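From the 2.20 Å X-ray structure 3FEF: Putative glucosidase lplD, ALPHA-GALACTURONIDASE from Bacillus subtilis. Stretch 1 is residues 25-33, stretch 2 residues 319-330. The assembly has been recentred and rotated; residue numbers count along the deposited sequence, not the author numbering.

Stretch 1 25-33: DLSIDERMS
Stretch 2 319-330: VAEKASGEEGVN

What fills the apolar centre of the contact? Val329, in the helix that starts at Gly328, points its CA-to-CB bond toward stretch 1 and, with chi1 t, gives up 116 Å² to it, the largest share of any residue in either stretch. CG2 of Val329 lies 3.8 Å from CD2 of Leu26 (chi1 m, chi2 t) and 3.5 Å from CB of Asp25. CG1 of Val329 rests 3.6 Å from CE of Met32, a selenomethionine in the m, t, m rotamer, and 3.9 Å from OD2 of Asp29. One branched side chain thus bridges the helix of stretch 1 and the loop that follows it.

How do the backbones run past each other? Stretch 1 enters as a helix, with phi/psi of -69/-39 at Asp25 and -69/-25 at Ser27; Asp29 (-84/123) breaks from the helical angles, Glu30 (-96/-3) and Arg31 (-71/-22) bend the chain, and Met32 (-141/161) is extended. Residues 319-327 form a loop, and its segment 321-323 runs opposite to 25-27: the CA atoms of Asp25 and Ala323 are 5.4 Å apart, those of Ser27 and Glu321 6.1 Å. Along this loop Ile28 (chi1 p, chi2 t) sets CD1 3.4 Å from N of Ala323 and 4.1 Å from CB of Ala323, while CG2 of Ile28 is 3.6 Å from O of Glu321. Ser27, chi1 p, brings OG to 3.3 Å from CG of Glu321, whose side chain is m, t. The two stretches together bury 591 Å².

What fastens the loop to the helix? Asp25, chi1 m and chi2 -25°, receives two hydrogen bonds from Ser324. The backbone N of Ser324 donates to OD1 of Asp25 at 2.9 Å, nearly straight at 167°, and OG of Ser324 donates to OD2 of Asp25 at a very short 2.4 Å. The carboxylate offers one oxygen to each donor, and Ser324, at -76/-22 with chi1 p, turns its amide and hydroxyl toward them. OG of Ser324 also accepts from N of Glu326 at 2.9 Å, tying the turn together. Between them Gly325 adopts 92/-8, where a CB would jam against the carbonyl O of Ser324.

What forms the polar edge beyond the valine? Arg31 (m, t, m) is held by its own stretch: NE donates to OD1 of Asp29 and NH2 to OD2 of Asp29, both at 3.1 Å, in a salt bridge. OD1 of Asn330 (chi1 m) lies near the guanidinium plane, 3.5 Å from NH2 of Arg31. A water bridges the two residues, accepting from NH1 of Arg31 at 3.1 Å and donating to O of Asn330 at 2.9 Å.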

# COMPACT_ATOMS: atom_id res chain seq x y z
N ASP A 25 -18.96 -32.94 -19.04
CA ASP A 25 -19.29 -31.58 -19.45
C ASP A 25 -18.84 -31.32 -20.88
O ASP A 25 -19.55 -30.68 -21.66
CB ASP A 25 -18.75 -30.55 -18.45
CG ASP A 25 -19.57 -30.53 -17.18
OD1 ASP A 25 -20.75 -30.92 -17.26
OD2 ASP A 25 -19.05 -30.16 -16.11
N LEU A 26 -17.67 -31.84 -21.24
CA LEU A 26 -17.20 -31.66 -22.60
C LEU A 26 -18.11 -32.36 -23.59
O LEU A 26 -18.35 -31.87 -24.70
CB LEU A 26 -15.77 -32.21 -22.77
CG LEU A 26 -14.66 -31.37 -22.13
CD1 LEU A 26 -13.32 -32.09 -22.33
CD2 LEU A 26 -14.63 -29.99 -22.76
N SER A 27 -18.64 -33.50 -23.20
CA SER A 27 -19.35 -34.32 -24.17
C SER A 27 -20.65 -33.65 -24.59
O SER A 27 -21.14 -33.91 -25.68
CB SER A 27 -19.59 -35.73 -23.63
OG SER A 27 -20.61 -35.72 -22.65
N ILE A 28 -21.21 -32.80 -23.74
CA ILE A 28 -22.47 -32.12 -24.08
C ILE A 28 -22.36 -30.66 -24.54
O ILE A 28 -23.36 -30.07 -24.93
CB ILE A 28 -23.50 -32.19 -22.94
CG1 ILE A 28 -22.91 -31.62 -21.64
CG2 ILE A 28 -23.99 -33.61 -22.74
CD1 ILE A 28 -23.84 -31.78 -20.46
N ASP A 29 -21.18 -30.07 -24.48
CA ASP A 29 -21.03 -28.69 -24.96
C ASP A 29 -20.84 -28.69 -26.47
O ASP A 29 -19.93 -29.33 -26.99
CB ASP A 29 -19.89 -27.96 -24.26
CG ASP A 29 -20.14 -26.46 -24.17
OD1 ASP A 29 -20.11 -25.78 -25.21
OD2 ASP A 29 -20.38 -25.97 -23.05
N GLU A 30 -21.70 -27.98 -27.19
CA GLU A 30 -21.62 -27.97 -28.65
C GLU A 30 -20.83 -26.76 -29.16
O GLU A 30 -20.57 -26.63 -30.35
CB GLU A 30 -23.02 -28.04 -29.26
CG GLU A 30 -23.92 -29.09 -28.59
CD GLU A 30 -24.99 -29.66 -29.52
OE1 GLU A 30 -24.99 -29.33 -30.72
OE2 GLU A 30 -25.82 -30.46 -29.04
N ARG A 31 -20.42 -25.91 -28.23
CA ARG A 31 -19.64 -24.72 -28.56
C ARG A 31 -18.21 -25.02 -28.99
O ARG A 31 -17.59 -24.21 -29.66
CB ARG A 31 -19.64 -23.76 -27.36
CG ARG A 31 -20.98 -23.06 -27.07
CD ARG A 31 -20.83 -22.10 -25.86
NE ARG A 31 -20.63 -22.81 -24.59
CZ ARG A 31 -20.55 -22.24 -23.40
NH1 ARG A 31 -20.64 -20.92 -23.27
NH2 ARG A 31 -20.38 -23.00 -22.32
N MSE A 32 -17.68 -26.18 -28.62
CA MSE A 32 -16.24 -26.43 -28.79
C MSE A 32 -15.89 -27.83 -29.24
O MSE A 32 -16.67 -28.76 -29.08
CB MSE A 32 -15.51 -26.20 -27.46
CG MSE A 32 -15.57 -24.80 -26.89
SE MSE A 32 -14.77 -24.78 -25.09
CE MSE A 32 -16.03 -25.88 -24.12
N SER A 33 -14.68 -27.98 -29.76
CA SER A 33 -14.15 -29.31 -30.01
C SER A 33 -12.64 -29.24 -30.16
O SER A 33 -12.09 -28.18 -30.46
CB SER A 33 -14.79 -29.92 -31.26
OG SER A 33 -14.12 -29.46 -32.42
N VAL A 319 -18.59 -41.81 -20.58
CA VAL A 319 -19.16 -41.23 -19.37
C VAL A 319 -20.61 -40.85 -19.62
O VAL A 319 -21.04 -40.74 -20.77
CB VAL A 319 -18.39 -39.97 -18.90
CG1 VAL A 319 -16.92 -40.28 -18.69
CG2 VAL A 319 -18.57 -38.84 -19.90
N ALA A 320 -21.36 -40.63 -18.55
CA ALA A 320 -22.70 -40.06 -18.66
C ALA A 320 -22.66 -38.71 -19.37
O ALA A 320 -21.92 -37.80 -18.98
CB ALA A 320 -23.33 -39.91 -17.27
N GLU A 321 -23.46 -38.58 -20.42
CA GLU A 321 -23.62 -37.30 -21.08
C GLU A 321 -24.57 -36.43 -20.28
O GLU A 321 -25.67 -36.13 -20.72
CB GLU A 321 -24.14 -37.48 -22.51
CG GLU A 321 -23.06 -37.71 -23.56
CD GLU A 321 -23.64 -37.70 -24.96
OE1 GLU A 321 -24.70 -38.34 -25.15
OE2 GLU A 321 -23.06 -37.07 -25.88
N LYS A 322 -24.13 -36.02 -19.09
CA LYS A 322 -24.95 -35.26 -18.17
C LYS A 322 -24.12 -34.18 -17.47
O LYS A 322 -23.00 -34.43 -17.06
CB LYS A 322 -25.55 -36.21 -17.12
CG LYS A 322 -26.73 -35.63 -16.37
CD LYS A 322 -27.33 -36.67 -15.43
CE LYS A 322 -28.73 -36.26 -14.95
NZ LYS A 322 -28.70 -35.44 -13.71
N ALA A 323 -24.67 -32.98 -17.34
CA ALA A 323 -23.96 -31.86 -16.72
C ALA A 323 -23.48 -32.22 -15.31
O ALA A 323 -24.25 -32.72 -14.50
CB ALA A 323 -24.84 -30.61 -16.69
N SER A 324 -22.21 -31.97 -15.02
CA SER A 324 -21.61 -32.33 -13.73
C SER A 324 -22.01 -31.40 -12.58
O SER A 324 -21.92 -31.77 -11.42
CB SER A 324 -20.08 -32.35 -13.83
OG SER A 324 -19.59 -31.03 -13.99
N GLY A 325 -22.43 -30.19 -12.91
CA GLY A 325 -22.61 -29.18 -11.87
C GLY A 325 -21.36 -28.34 -11.69
O GLY A 325 -21.37 -27.35 -10.97
N GLU A 326 -20.26 -28.73 -12.34
CA GLU A 326 -19.00 -27.97 -12.24
C GLU A 326 -18.99 -26.83 -13.25
O GLU A 326 -19.77 -26.84 -14.19
CB GLU A 326 -17.80 -28.89 -12.46
CG GLU A 326 -17.71 -30.01 -11.43
CD GLU A 326 -17.70 -29.50 -9.99
OE1 GLU A 326 -17.47 -28.29 -9.77
OE2 GLU A 326 -17.93 -30.32 -9.06
N GLU A 327 -18.09 -25.86 -13.08
CA GLU A 327 -17.99 -24.73 -14.02
C GLU A 327 -16.74 -24.80 -14.92
O GLU A 327 -16.54 -23.95 -15.81
CB GLU A 327 -18.03 -23.39 -13.28
CG GLU A 327 -19.33 -23.13 -12.50
CD GLU A 327 -20.46 -22.55 -13.35
OE1 GLU A 327 -20.39 -22.59 -14.60
OE2 GLU A 327 -21.45 -22.05 -12.77
N GLY A 328 -15.92 -25.82 -14.72
CA GLY A 328 -14.69 -25.96 -15.50
C GLY A 328 -14.86 -25.65 -16.97
O GLY A 328 -14.21 -24.75 -17.53
N VAL A 329 -15.74 -26.40 -17.62
CA VAL A 329 -15.98 -26.24 -19.05
C VAL A 329 -16.61 -24.91 -19.45
O VAL A 329 -16.30 -24.35 -20.50
CB VAL A 329 -16.81 -27.40 -19.57
CG1 VAL A 329 -17.25 -27.15 -21.01
CG2 VAL A 329 -15.99 -28.69 -19.44
N ASN A 330 -17.54 -24.42 -18.62
CA ASN A 330 -18.08 -23.09 -18.80
C ASN A 330 -16.97 -22.05 -18.74
O ASN A 330 -16.96 -21.09 -19.51
CB ASN A 330 -19.12 -22.80 -17.72
CG ASN A 330 -20.42 -23.55 -17.94
OD1 ASN A 330 -20.69 -24.05 -19.03
ND2 ASN A 330 -21.25 -23.63 -16.89
O HOH W 1 -19.31 -19.79 -20.68